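Local coordinates for protein nucleoporin NUP170 (Chaetomium thermophilum, PDB 5HAX) that probably serves as a structural scaffold nucleoporin of the nuclear pore complex, built from a beta-propeller domain and a helical C-terminal region, at residues 241-246 with 307-312. Residues are numbered along the deposited sequence; the frame is centred on the assembly and turned at random.
Sequences LLYSLS and LHLMAL
Leu309 lays its CD1 methyl over the face of the Tyr243 ring in a CH-pi contact, 4.0 Å from the ring centroid and only 9° off the normal. With CG anti to the backbone N (chi1 -168°), Leu309 extends toward strand 241-246 and slides past the tyrosine in the opposite direction, which sets CD1 over the ring centre. Van der Waals contact continues at Leu241, whose CD1 meets the imidazole edge at CD2 of His308 (3.8 Å). Near the plane of that same ring lies Tyr243 OH, 3.7 Å from CD2 of His308.

Polar contact runs through one water, 2.7 Å from Tyr243 OH, which donates to the carbonyl O of His308 at 2.8 Å. While its CD2 edge faces strand 241-246, the imidazole's ND1 is hydrogen-bonded to the carbonyl O of Lys306. A leucine in place of Tyr243 would probably leave this water without its hydroxyl partner and Leu309 CD1 without an aromatic face.

His308 and Leu309 form a classic beta bulge against Leu321, which lets both consecutive side chains reach strand 241-246. The two strands belong to different sheets, their axes 10.1 Å apart and inclined by 23°, an arrangement consistent with face-to-face packing of blades in the beta-propeller of the Nup133 N-terminal-like family.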
loop_
_atom_site.group_PDB
_atom_site.type_symbol
_atom_site.label_atom_id
_atom_site.label_comp_id
_atom_site.label_asym_id
_atom_site.label_seq_id
_atom_site.Cartn_x
_atom_site.Cartn_y
_atom_site.Cartn_z
ATOM N N LEU A 241 -4.343 -17.493 -6.227
ATOM C CA LEU A 241 -3.743 -17.677 -7.538
ATOM C C LEU A 241 -2.230 -17.516 -7.474
ATOM O O LEU A 241 -1.680 -16.863 -6.582
ATOM C CB LEU A 241 -4.319 -16.686 -8.555
ATOM C CG LEU A 241 -5.810 -16.814 -8.871
ATOM C CD1 LEU A 241 -6.219 -15.752 -9.879
ATOM C CD2 LEU A 241 -6.146 -18.207 -9.391
ATOM N N LEU A 242 -1.571 -18.142 -8.447
ATOM C CA LEU A 242 -0.138 -18.026 -8.674
ATOM C C LEU A 242 0.072 -17.813 -10.165
ATOM O O LEU A 242 -0.509 -18.539 -10.978
ATOM C CB LEU A 242 0.593 -19.286 -8.193
ATOM C CG LEU A 242 2.110 -19.359 -8.372
ATOM C CD1 LEU A 242 2.817 -18.366 -7.467
ATOM C CD2 LEU A 242 2.595 -20.772 -8.094
ATOM N N TYR A 243 0.883 -16.816 -10.523
ATOM C CA TYR A 243 1.173 -16.489 -11.914
ATOM C C TYR A 243 2.650 -16.714 -12.207
ATOM O O TYR A 243 3.506 -16.434 -11.361
ATOM C CB TYR A 243 0.834 -15.031 -12.240
ATOM C CG TYR A 243 -0.588 -14.606 -11.955
ATOM C CD1 TYR A 243 -1.600 -14.838 -12.874
ATOM C CD2 TYR A 243 -0.910 -13.943 -10.778
ATOM C CE1 TYR A 243 -2.901 -14.437 -12.623
ATOM C CE2 TYR A 243 -2.206 -13.537 -10.515
ATOM C CZ TYR A 243 -3.198 -13.786 -11.443
ATOM O OH TYR A 243 -4.490 -13.384 -11.193
ATOM N N SER A 244 2.947 -17.205 -13.410
ATOM C CA SER A 244 4.313 -17.270 -13.914
ATOM C C SER A 244 4.408 -16.520 -15.236
ATOM O O SER A 244 3.464 -16.523 -16.036
ATOM C CB SER A 244 4.785 -18.718 -14.107
ATOM O OG SER A 244 4.287 -19.275 -15.312
ATOM N N LEU A 245 5.552 -15.877 -15.451
ATOM C CA LEU A 245 5.891 -15.229 -16.710
ATOM C C LEU A 245 7.088 -15.947 -17.313
ATOM O O LEU A 245 8.079 -16.192 -16.618
ATOM C CB LEU A 245 6.212 -13.749 -16.493
ATOM C CG LEU A 245 6.593 -12.937 -17.734
ATOM C CD1 LEU A 245 5.422 -12.851 -18.699
ATOM C CD2 LEU A 245 7.065 -11.544 -17.338
ATOM N N SER A 246 6.995 -16.290 -18.595
ATOM C CA SER A 246 8.056 -17.017 -19.273
ATOM C C SER A 246 8.889 -16.073 -20.136
ATOM O O SER A 246 8.547 -14.907 -20.346
ATOM C CB SER A 246 7.480 -18.146 -20.131
ATOM O OG SER A 246 7.189 -17.699 -21.445
ATOM N N LEU A 307 -10.271 -6.991 -13.295
ATOM C CA LEU A 307 -8.859 -6.875 -13.654
ATOM C C LEU A 307 -8.008 -7.618 -12.632
ATOM O O LEU A 307 -7.926 -7.219 -11.467
ATOM C CB LEU A 307 -8.453 -5.408 -13.748
ATOM C CG LEU A 307 -9.097 -4.624 -14.893
ATOM C CD1 LEU A 307 -8.714 -3.155 -14.808
ATOM C CD2 LEU A 307 -8.703 -5.202 -16.248
ATOM N N HIS A 308 -7.362 -8.695 -13.080
ATOM C CA HIS A 308 -6.554 -9.556 -12.226
ATOM C C HIS A 308 -5.069 -9.229 -12.251
ATOM O O HIS A 308 -4.367 -9.532 -11.280
ATOM C CB HIS A 308 -6.714 -11.022 -12.651
ATOM C CG HIS A 308 -7.959 -11.679 -12.139
ATOM N ND1 HIS A 308 -9.218 -11.156 -12.341
ATOM C CD2 HIS A 308 -8.137 -12.833 -11.452
ATOM C CE1 HIS A 308 -10.116 -11.954 -11.790
ATOM N NE2 HIS A 308 -9.486 -12.980 -11.246
ATOM N N LEU A 309 -4.564 -8.631 -13.329
ATOM C CA LEU A 309 -3.132 -8.668 -13.586
ATOM C C LEU A 309 -2.722 -7.494 -14.462
ATOM O O LEU A 309 -3.431 -7.140 -15.407
ATOM C CB LEU A 309 -2.761 -9.991 -14.267
ATOM C CG LEU A 309 -1.288 -10.365 -14.370
ATOM C CD1 LEU A 309 -0.719 -10.653 -12.990
ATOM C CD2 LEU A 309 -1.130 -11.565 -15.289
ATOM N N MET A 310 -1.573 -6.903 -14.141
ATOM C CA MET A 310 -0.909 -5.940 -15.008
ATOM C C MET A 310 0.332 -6.584 -15.609
ATOM O O MET A 310 1.076 -7.285 -14.917
ATOM C CB MET A 310 -0.509 -4.671 -14.250
ATOM C CG MET A 310 -0.073 -3.533 -15.168
ATOM S SD MET A 310 0.813 -2.207 -14.325
ATOM C CE MET A 310 2.400 -2.990 -14.037
ATOM N N ALA A 311 0.550 -6.341 -16.899
ATOM C CA ALA A 311 1.724 -6.830 -17.609
ATOM C C ALA A 311 2.414 -5.648 -18.270
ATOM O O ALA A 311 1.758 -4.831 -18.925
ATOM C CB ALA A 311 1.344 -7.886 -18.652
ATOM N N LEU A 312 3.726 -5.552 -18.085
ATOM C CA LEU A 312 4.523 -4.451 -18.608
ATOM C C LEU A 312 5.349 -4.937 -19.792
ATOM O O LEU A 312 6.071 -5.932 -19.681
ATOM C CB LEU A 312 5.443 -3.880 -17.526
ATOM C CG LEU A 312 6.310 -2.695 -17.964
ATOM C CD1 LEU A 312 5.445 -1.481 -18.269
ATOM C CD2 LEU A 312 7.341 -2.366 -16.902
HETATM O O HOH W 1 -4.506 -11.493 -9.325
#